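Side-chain contacts in MAR1 Ribonuclease (Caenorhabditis elegans, PDB 2B34), which is probably a hydrolase of the isochorismatase family, assigned as a ribonuclease: residues C20-K25 with P69-G74; R48-P53 with G167-S172; K84-M89 with T119-E124. All coordinates share one frame; numbering follows the deposited sequence.

Interaction 1: residues C20-K25 with P69-G74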
loop_
_atom_site.group_PDB
_atom_site.type_symbol
_atom_site.label_atom_id
_atom_site.label_comp_id
_atom_site.label_asym_id
_atom_site.label_seq_id
_atom_site.Cartn_x
_atom_site.Cartn_y
_atom_site.Cartn_z
ATOM N N CYS A 20 1.351 -13.901 21.207
ATOM C CA CYS A 20 1.962 -15.109 20.646
ATOM C C CYS A 20 3.479 -15.189 20.702
ATOM O O CYS A 20 4.204 -14.349 20.144
ATOM C CB CYS A 20 1.355 -15.532 19.286
ATOM S SG CYS A 20 2.329 -15.472 17.781
ATOM N N ASP A 21 3.927 -16.188 21.456
ATOM C CA ASP A 21 5.284 -16.704 21.386
ATOM C C ASP A 21 6.379 -15.685 21.722
ATOM O O ASP A 21 7.499 -15.779 21.222
ATOM C CB ASP A 21 5.511 -17.377 20.017
ATOM C CG ASP A 21 4.515 -18.510 19.747
ATOM O OD1 ASP A 21 3.731 -18.860 20.657
ATOM O OD2 ASP A 21 4.503 -19.053 18.622
ATOM N N LEU A 22 6.055 -14.729 22.591
ATOM C CA LEU A 22 7.040 -13.757 23.056
ATOM C C LEU A 22 7.898 -14.349 24.174
ATOM O O LEU A 22 7.745 -14.015 25.354
ATOM C CB LEU A 22 6.362 -12.448 23.478
ATOM C CG LEU A 22 5.977 -11.525 22.314
ATOM C CD1 LEU A 22 5.069 -10.399 22.783
ATOM C CD2 LEU A 22 7.205 -10.965 21.614
ATOM N N GLN A 23 8.809 -15.231 23.775
ATOM C CA GLN A 23 9.573 -16.042 24.712
ATOM C C GLN A 23 11.045 -15.666 24.781
ATOM O O GLN A 23 11.584 -15.010 23.891
ATOM C CB GLN A 23 9.442 -17.524 24.368
ATOM C CG GLN A 23 8.024 -18.051 24.442
ATOM C CD GLN A 23 7.806 -19.202 23.497
ATOM O OE1 GLN A 23 8.270 -20.317 23.730
ATOM N NE2 GLN A 23 7.101 -18.937 22.417
ATOM N N GLU A 24 11.674 -16.133 25.855
ATOM C CA GLU A 24 13.031 -15.770 26.243
ATOM C C GLU A 24 14.107 -15.975 25.175
ATOM O O GLU A 24 14.888 -15.064 24.912
ATOM C CB GLU A 24 13.390 -16.489 27.547
ATOM C CG GLU A 24 12.622 -15.944 28.758
ATOM C CD GLU A 24 12.602 -16.890 29.952
ATOM O OE1 GLU A 24 12.688 -18.126 29.763
ATOM O OE2 GLU A 24 12.476 -16.388 31.088
ATOM N N LYS A 25 14.129 -17.149 24.550
ATOM C CA LYS A 25 15.170 -17.499 23.574
ATOM C C LYS A 25 15.121 -16.711 22.259
ATOM O O LYS A 25 16.014 -16.840 21.424
ATOM C CB LYS A 25 15.144 -19.002 23.281
ATOM C CG LYS A 25 15.789 -19.875 24.352
ATOM C CD LYS A 25 17.310 -19.883 24.215
ATOM C CE LYS A 25 17.894 -21.275 24.461
ATOM N NZ LYS A 25 17.678 -22.191 23.293
ATOM N N PRO A 69 9.399 -12.653 31.393
ATOM C CA PRO A 69 8.924 -12.321 32.743
ATOM C C PRO A 69 8.064 -11.060 32.860
ATOM O O PRO A 69 6.980 -11.120 33.444
ATOM C CB PRO A 69 10.228 -12.172 33.531
ATOM C CG PRO A 69 11.120 -13.188 32.902
ATOM C CD PRO A 69 10.788 -13.157 31.428
ATOM N N THR A 70 8.532 -9.944 32.303
ATOM C CA THR A 70 7.817 -8.665 32.380
ATOM C C THR A 70 6.384 -8.757 31.852
ATOM O O THR A 70 5.479 -8.138 32.404
ATOM C CB THR A 70 8.560 -7.548 31.615
ATOM O OG1 THR A 70 9.957 -7.604 31.928
ATOM C CG2 THR A 70 8.024 -6.180 32.011
ATOM N N LEU A 71 6.191 -9.534 30.788
ATOM C CA LEU A 71 4.866 -9.703 30.193
ATOM C C LEU A 71 3.944 -10.509 31.104
ATOM O O LEU A 71 2.767 -10.171 31.259
ATOM C CB LEU A 71 4.963 -10.350 28.804
ATOM C CG LEU A 71 5.763 -9.597 27.728
ATOM C CD1 LEU A 71 5.917 -10.442 26.485
ATOM C CD2 LEU A 71 5.143 -8.251 27.382
ATOM N N LYS A 72 4.492 -11.564 31.707
ATOM C CA LYS A 72 3.760 -12.401 32.660
ATOM C C LYS A 72 3.341 -11.626 33.906
ATOM O O LYS A 72 2.271 -11.872 34.453
ATOM C CB LYS A 72 4.594 -13.620 33.060
ATOM C CG LYS A 72 4.779 -14.633 31.946
ATOM C CD LYS A 72 5.546 -15.866 32.418
ATOM C CE LYS A 72 4.655 -16.812 33.212
ATOM N NZ LYS A 72 5.375 -18.063 33.577
ATOM N N GLU A 73 4.188 -10.688 34.334
ATOM C CA GLU A 73 3.915 -9.828 35.492
ATOM C C GLU A 73 2.635 -9.010 35.331
ATOM O O GLU A 73 1.949 -8.728 36.312
ATOM C CB GLU A 73 5.079 -8.863 35.734
ATOM C CG GLU A 73 6.324 -9.479 36.335
ATOM C CD GLU A 73 7.422 -8.448 36.570
ATOM O OE1 GLU A 73 7.210 -7.504 37.369
ATOM O OE2 GLU A 73 8.500 -8.584 35.954
ATOM N N GLY A 74 2.329 -8.623 34.096
ATOM C CA GLY A 74 1.159 -7.789 33.821
ATOM C C GLY A 74 -0.120 -8.541 33.494
ATOM O O GLY A 74 -1.203 -7.949 33.481
#
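Leu22 and Leu71 carry the buried half of this contact. The CD1 methyl of Leu71 descends from the helix 69-74 onto the root of Leu22, 3.6 Å from Leu22 CB, and also meets the end of that side chain, with Leu71 CD1 3.8 Å from Leu22 CD1. One methyl thus touches both the base and one branch of its partner, which fits side chains crossing at about a right angle. Both side chains set out toward the other segment. In Leu22, CG lies opposite the carbonyl carbon and beside the backbone N (chi1 -79°), and CD1 is thereby placed to share the Leu71 methyl with CB. The backbone at Leu22 makes an inverse gamma turn, with a weak hydrogen bond from Gln23 N to Asp21 O (2.9 Å). Ile36 and Ser40 of helix 33-49 pack on Leu22, while Ile37 and Ile44 of the same helix pack on Leu71, which sets the leucine pair against that helix.

The exposed half is made by Glu24 and Pro69. Glu24 is extended beyond CG, and the extended chain brings the carboxylate round to the proline, with OE2 of Glu24 3.7 Å from Pro69 CD and 3.9 Å from Pro69 CG. This is a van der Waals contact of an oxygen with ring methylenes, again at about a right angle. The other oxygen, OE1, has a weak hydrogen bond to His66 N.

The loop begins at the C-terminal end of strand 15-20, an inner strand of the parallel sheet, where Cys20 forms a disulfide with Cys114. Asp21, Lys84 and Cys114 are consistent with the Asp-Lys-Cys catalytic triad of isochorismatase-family hydrolases, with Cys114 here tied up in the disulfide, so this packing probably borders the corresponding site.

Interaction 2: residues R48-P53 with G167-S172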
loop_
_atom_site.group_PDB
_atom_site.type_symbol
_atom_site.label_atom_id
_atom_site.label_comp_id
_atom_site.label_asym_id
_atom_site.label_seq_id
_atom_site.Cartn_x
_atom_site.Cartn_y
_atom_site.Cartn_z
ATOM N N ARG A 48 -5.891 -6.114 31.073
ATOM C CA ARG A 48 -6.171 -6.364 32.493
ATOM C C ARG A 48 -7.080 -5.273 33.075
ATOM O O ARG A 48 -8.050 -5.567 33.775
ATOM C CB ARG A 48 -4.862 -6.465 33.290
ATOM C CG ARG A 48 -5.026 -6.850 34.766
ATOM C CD ARG A 48 -3.740 -6.609 35.574
ATOM N NE ARG A 48 -3.394 -5.188 35.637
ATOM C CZ ARG A 48 -2.308 -4.634 35.095
ATOM N NH1 ARG A 48 -1.408 -5.372 34.453
ATOM N NH2 ARG A 48 -2.119 -3.329 35.208
ATOM N N ILE A 49 -6.759 -4.019 32.765
ATOM C CA ILE A 49 -7.530 -2.858 33.215
ATOM C C ILE A 49 -8.969 -2.907 32.710
ATOM O O ILE A 49 -9.912 -2.659 33.469
ATOM C CB ILE A 49 -6.850 -1.520 32.781
ATOM C CG1 ILE A 49 -5.506 -1.317 33.500
ATOM C CG2 ILE A 49 -7.777 -0.314 32.987
ATOM C CD1 ILE A 49 -5.571 -1.399 35.021
ATOM N N LEU A 50 -9.129 -3.251 31.435
ATOM C CA LEU A 50 -10.437 -3.231 30.778
ATOM C C LEU A 50 -11.175 -4.568 30.830
ATOM O O LEU A 50 -12.249 -4.706 30.241
ATOM C CB LEU A 50 -10.300 -2.746 29.329
ATOM C CG LEU A 50 -9.696 -1.348 29.127
ATOM C CD1 LEU A 50 -9.362 -1.102 27.659
ATOM C CD2 LEU A 50 -10.607 -0.252 29.671
ATOM N N SER A 51 -10.606 -5.536 31.550
ATOM C CA SER A 51 -11.195 -6.878 31.705
ATOM C C SER A 51 -11.390 -7.579 30.357
ATOM O O SER A 51 -12.402 -8.248 30.130
ATOM C CB SER A 51 -12.520 -6.820 32.483
ATOM O OG SER A 51 -12.342 -6.256 33.770
ATOM N N ILE A 52 -10.418 -7.403 29.463
ATOM C CA ILE A 52 -10.423 -8.061 28.160
ATOM C C ILE A 52 -9.706 -9.406 28.280
ATOM O O ILE A 52 -8.569 -9.457 28.756
ATOM C CB ILE A 52 -9.752 -7.173 27.081
ATOM C CG1 ILE A 52 -10.623 -5.949 26.790
ATOM C CG2 ILE A 52 -9.457 -7.963 25.797
ATOM C CD1 ILE A 52 -9.897 -4.831 26.064
ATOM N N PRO A 53 -10.371 -10.499 27.852
ATOM C CA PRO A 53 -9.784 -11.835 27.900
ATOM C C PRO A 53 -8.440 -11.870 27.181
ATOM O O PRO A 53 -8.324 -11.379 26.053
ATOM C CB PRO A 53 -10.809 -12.694 27.153
ATOM C CG PRO A 53 -12.082 -11.965 27.300
ATOM C CD PRO A 53 -11.731 -10.521 27.286
ATOM N N GLY A 167 -8.849 3.524 21.254
ATOM C CA GLY A 167 -9.990 3.032 20.485
ATOM C C GLY A 167 -10.926 2.184 21.331
ATOM O O GLY A 167 -12.142 2.225 21.151
ATOM N N LEU A 168 -10.356 1.420 22.260
ATOM C CA LEU A 168 -11.142 0.586 23.170
ATOM C C LEU A 168 -12.027 1.398 24.121
ATOM O O LEU A 168 -13.139 0.972 24.440
ATOM C CB LEU A 168 -10.238 -0.369 23.964
ATOM C CG LEU A 168 -9.657 -1.577 23.215
ATOM C CD1 LEU A 168 -8.397 -2.102 23.913
ATOM C CD2 LEU A 168 -10.697 -2.692 23.043
ATOM N N VAL A 169 -11.545 2.562 24.563
ATOM C CA VAL A 169 -12.296 3.379 25.534
ATOM C C VAL A 169 -13.283 4.380 24.906
ATOM O O VAL A 169 -14.264 4.770 25.539
ATOM C CB VAL A 169 -11.377 4.075 26.588
ATOM C CG1 VAL A 169 -10.753 3.041 27.520
ATOM C CG2 VAL A 169 -10.301 4.941 25.923
ATOM N N GLY A 170 -13.005 4.805 23.674
ATOM C CA GLY A 170 -13.948 5.617 22.900
ATOM C C GLY A 170 -13.995 7.096 23.239
ATOM O O GLY A 170 -14.405 7.908 22.408
ATOM N N GLY A 171 -13.575 7.446 24.454
ATOM C CA GLY A 171 -13.590 8.833 24.913
ATOM C C GLY A 171 -12.888 9.039 26.245
ATOM O O GLY A 171 -12.495 8.078 26.905
ATOM N N SER A 172 -12.737 10.304 26.634
ATOM C CA SER A 172 -12.050 10.667 27.872
ATOM C C SER A 172 -12.939 10.534 29.120
ATOM O O SER A 172 -12.452 10.641 30.253
ATOM C CB SER A 172 -11.466 12.081 27.764
ATOM O OG SER A 172 -12.466 13.029 27.438
#
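Leu168, near the end of helix 161-169, meets both Leu50 and Ile52. Its CB lies 3.9 Å from Leu50 CD1, and the two leucines cross obliquely. Farther out, its isobutyl fork receives the tip of Ile52: Ile52 CD1 is 3.8 Å from Leu168 CD1 and equally 3.8 Å from Leu168 CD2, a tip-to-tip approach in which one methyl touches both branches. Ile52 reaches there because CG1 lies opposite its carbonyl carbon (chi1 -69°).

Leu50 and Ile52 flank the end of helix 33-49, which closes in a Schellman motif with Ser51, at positive phi, as the C-prime residue. The turn lets both flanking side chains point toward helix 161-169.

Val169 presents CG1 to the second methyl of Leu50, 3.9 Å from Leu50 CD2, with the side chains at about a right angle. Leu50 is therefore divided between neighbours, CD1 on Leu168 and CD2 on Val169. Val180 of helix 177-183 and Phe87 of the second subunit also pack on Val169.

At Gly170 the chain leaves the helix with positive phi (80°). Gly171 continues in an extended conformation to Ser172, whose OG is hydrogen-bonded to Gln59 OE1 of the second subunit.

Interaction 3: residues K84-M89 with T119-E124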
loop_
_atom_site.group_PDB
_atom_site.type_symbol
_atom_site.label_atom_id
_atom_site.label_comp_id
_atom_site.label_asym_id
_atom_site.label_seq_id
_atom_site.Cartn_x
_atom_site.Cartn_y
_atom_site.Cartn_z
ATOM N N LYS A 84 2.489 -25.093 22.218
ATOM C CA LYS A 84 2.154 -25.576 20.882
ATOM C C LYS A 84 3.405 -25.805 20.040
ATOM O O LYS A 84 4.477 -25.267 20.340
ATOM C CB LYS A 84 1.212 -24.593 20.162
ATOM C CG LYS A 84 1.771 -23.175 19.987
ATOM C CD LYS A 84 0.894 -22.340 19.063
ATOM C CE LYS A 84 1.483 -20.950 18.802
ATOM N NZ LYS A 84 2.786 -20.991 18.075
ATOM N N THR A 85 3.248 -26.601 18.986
ATOM C CA THR A 85 4.278 -26.779 17.969
ATOM C C THR A 85 3.791 -26.243 16.624
ATOM O O THR A 85 4.595 -25.845 15.777
ATOM C CB THR A 85 4.687 -28.255 17.823
ATOM O OG1 THR A 85 3.511 -29.071 17.768
ATOM C CG2 THR A 85 5.555 -28.692 19.002
ATOM N N LYS A 86 2.470 -26.242 16.437
ATOM C CA LYS A 86 1.832 -25.569 15.309
ATOM C C LYS A 86 2.106 -24.074 15.398
ATOM O O LYS A 86 2.127 -23.513 16.489
ATOM C CB LYS A 86 0.323 -25.812 15.332
ATOM C CG LYS A 86 -0.177 -26.853 14.337
ATOM C CD LYS A 86 -1.711 -26.810 14.209
ATOM C CE LYS A 86 -2.238 -25.406 13.863
ATOM N NZ LYS A 86 -2.003 -25.016 12.438
ATOM N N PHE A 87 2.317 -23.427 14.256
ATOM C CA PHE A 87 2.675 -22.008 14.261
ATOM C C PHE A 87 1.497 -21.112 14.633
ATOM O O PHE A 87 1.673 -20.099 15.314
ATOM C CB PHE A 87 3.316 -21.591 12.932
ATOM C CG PHE A 87 4.631 -22.284 12.648
ATOM C CD1 PHE A 87 5.512 -22.597 13.683
ATOM C CD2 PHE A 87 4.993 -22.609 11.345
ATOM C CE1 PHE A 87 6.725 -23.232 13.424
ATOM C CE2 PHE A 87 6.206 -23.241 11.078
ATOM C CZ PHE A 87 7.072 -23.552 12.122
ATOM N N SER A 88 0.296 -21.506 14.216
ATOM C CA SER A 88 -0.907 -20.748 14.553
ATOM C C SER A 88 -1.327 -20.905 16.014
ATOM O O SER A 88 -1.262 -22.000 16.575
ATOM C CB SER A 88 -2.068 -21.144 13.646
ATOM O OG SER A 88 -3.251 -20.471 14.045
ATOM N N MET A 89 -1.779 -19.799 16.605
ATOM C CA MET A 89 -2.340 -19.783 17.957
ATOM C C MET A 89 -3.711 -20.446 18.030
ATOM O O MET A 89 -4.203 -20.737 19.120
ATOM C CB MET A 89 -2.489 -18.348 18.458
ATOM C CG MET A 89 -1.197 -17.622 18.707
ATOM S SD MET A 89 -1.492 -15.983 19.395
ATOM C CE MET A 89 -1.967 -16.382 21.083
ATOM N N THR A 119 -3.276 -15.011 12.209
ATOM C CA THR A 119 -4.105 -14.023 11.506
ATOM C C THR A 119 -5.017 -14.672 10.458
ATOM O O THR A 119 -6.224 -14.423 10.451
ATOM C CB THR A 119 -3.222 -12.911 10.862
ATOM O OG1 THR A 119 -2.626 -12.119 11.897
ATOM C CG2 THR A 119 -4.034 -12.004 9.942
ATOM N N TYR A 120 -4.439 -15.504 9.591
ATOM C CA TYR A 120 -5.204 -16.224 8.565
ATOM C C TYR A 120 -6.268 -17.141 9.162
ATOM O O TYR A 120 -7.416 -17.145 8.710
ATOM C CB TYR A 120 -4.283 -17.064 7.675
ATOM C CG TYR A 120 -3.456 -16.316 6.652
ATOM C CD1 TYR A 120 -3.694 -14.965 6.353
ATOM C CD2 TYR A 120 -2.446 -16.979 5.946
ATOM C CE1 TYR A 120 -2.925 -14.297 5.395
ATOM C CE2 TYR A 120 -1.682 -16.324 4.990
ATOM C CZ TYR A 120 -1.924 -14.988 4.716
ATOM O OH TYR A 120 -1.158 -14.354 3.760
ATOM N N ASP A 121 -5.874 -17.924 10.166
ATOM C CA ASP A 121 -6.791 -18.822 10.869
ATOM C C ASP A 121 -7.944 -18.063 11.531
ATOM O O ASP A 121 -9.092 -18.499 11.472
ATOM C CB ASP A 121 -6.040 -19.649 11.919
ATOM C CG ASP A 121 -5.351 -20.866 11.331
ATOM O OD1 ASP A 121 -5.402 -21.074 10.098
ATOM O OD2 ASP A 121 -4.758 -21.632 12.113
ATOM N N LEU A 122 -7.624 -16.933 12.160
ATOM C CA LEU A 122 -8.628 -16.080 12.794
ATOM C C LEU A 122 -9.606 -15.503 11.777
ATOM O O LEU A 122 -10.816 -15.530 11.994
ATOM C CB LEU A 122 -7.962 -14.947 13.577
ATOM C CG LEU A 122 -7.243 -15.288 14.885
ATOM C CD1 LEU A 122 -6.468 -14.082 15.384
ATOM C CD2 LEU A 122 -8.226 -15.770 15.937
ATOM N N LEU A 123 -9.072 -14.991 10.670
ATOM C CA LEU A 123 -9.895 -14.423 9.603
ATOM C C LEU A 123 -10.817 -15.465 8.964
ATOM O O LEU A 123 -11.948 -15.148 8.601
ATOM C CB LEU A 123 -9.022 -13.740 8.542
ATOM C CG LEU A 123 -8.294 -12.450 8.949
ATOM C CD1 LEU A 123 -7.282 -12.060 7.889
ATOM C CD2 LEU A 123 -9.265 -11.303 9.219
ATOM N N GLU A 124 -10.327 -16.701 8.840
ATOM C CA GLU A 124 -11.125 -17.829 8.343
ATOM C C GLU A 124 -12.342 -18.116 9.225
ATOM O O GLU A 124 -13.402 -18.504 8.724
ATOM C CB GLU A 124 -10.267 -19.089 8.229
ATOM C CG GLU A 124 -9.449 -19.166 6.953
ATOM C CD GLU A 124 -8.391 -20.259 6.978
ATOM O OE1 GLU A 124 -8.283 -20.996 7.986
ATOM O OE2 GLU A 124 -7.656 -20.375 5.976
#
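Ser88 and Asp121 are joined by a hydrogen bond in which Ser88 OG donates to Asp121 OD2 across 2.7 Å. The hydroxyl approaches from above the carboxylate, 37° out of its plane. Ser88 OG lies opposite its own backbone N (chi1 176°), which turns the hydroxyl toward the helix. Separately, Ser88 CB comes within 3.1 Å of Asp121 OD2. The same hydroxyl oxygen is hydrogen-bonded to Cys90 N, so it links the aspartate to the loop backbone two residues on.

Lys86 adds a longer-range charge interaction. Its NZ stands 4.4 Å from Asp121 OD2, too far for a salt bridge but near enough that its positive charge would probably help stabilise the carboxylate. The other oxygen, OD1, makes a salt bridge with Arg9 of the third subunit, to which Glu124 is also salt-bridged. The two carboxylate oxygens are thereby divided, one serving its own chain and the other the subunit interface. An alanine in place of Asp121 would probably leave the Ser88 hydroxyl without its acceptor and Arg9 of the third subunit without one of its carboxylate partners.

Within the loop, Lys84 NZ donates to two backbone carbonyls, Phe87 O at 3.1 Å and Lys86 O at 3.1 Å. The bond to Lys86 O lies in the carbonyl plane, with a C=O···N angle of 148°, whereas Phe87 O is met from above its plane. This pair of bonds draws the loop carbonyls of Lys86 and Phe87 onto the lysine ammonium group.

The loop leaves strand 81-84, an outermost strand of the parallel sheet within this chain, and sends Phe87 and Met89 onto strand 54-59. On helix 114-124, Thr119, Leu122 and Leu123 rest on strand 128-137, and Tyr120 and Leu123 pack against helix 141-154.

Interactions 1 and 3 have centres 19 Å apart but are tied directly by a salt bridge, Asp21 OD2 to Lys84 NZ at 2.6 Å. Asp21, Lys84 and Cys114 probably correspond to the family's Asp-Lys-Cys triad, so the two contacts reach that probable site from the loop after strand 15-20 and from the end of strand 81-84. Interaction 2 lies about 22 Å from interaction 1, centre to centre, and is linked to it by a probable hydrogen bond from Arg48 NH1 to Gly74 O (2.8 Å). Within one chain, interactions 2 and 3 do not touch, their nearest atoms being about 9 Å apart. Between subunits, however, Ser172 OG makes a weak hydrogen bond with Thr85 O of a neighbouring copy.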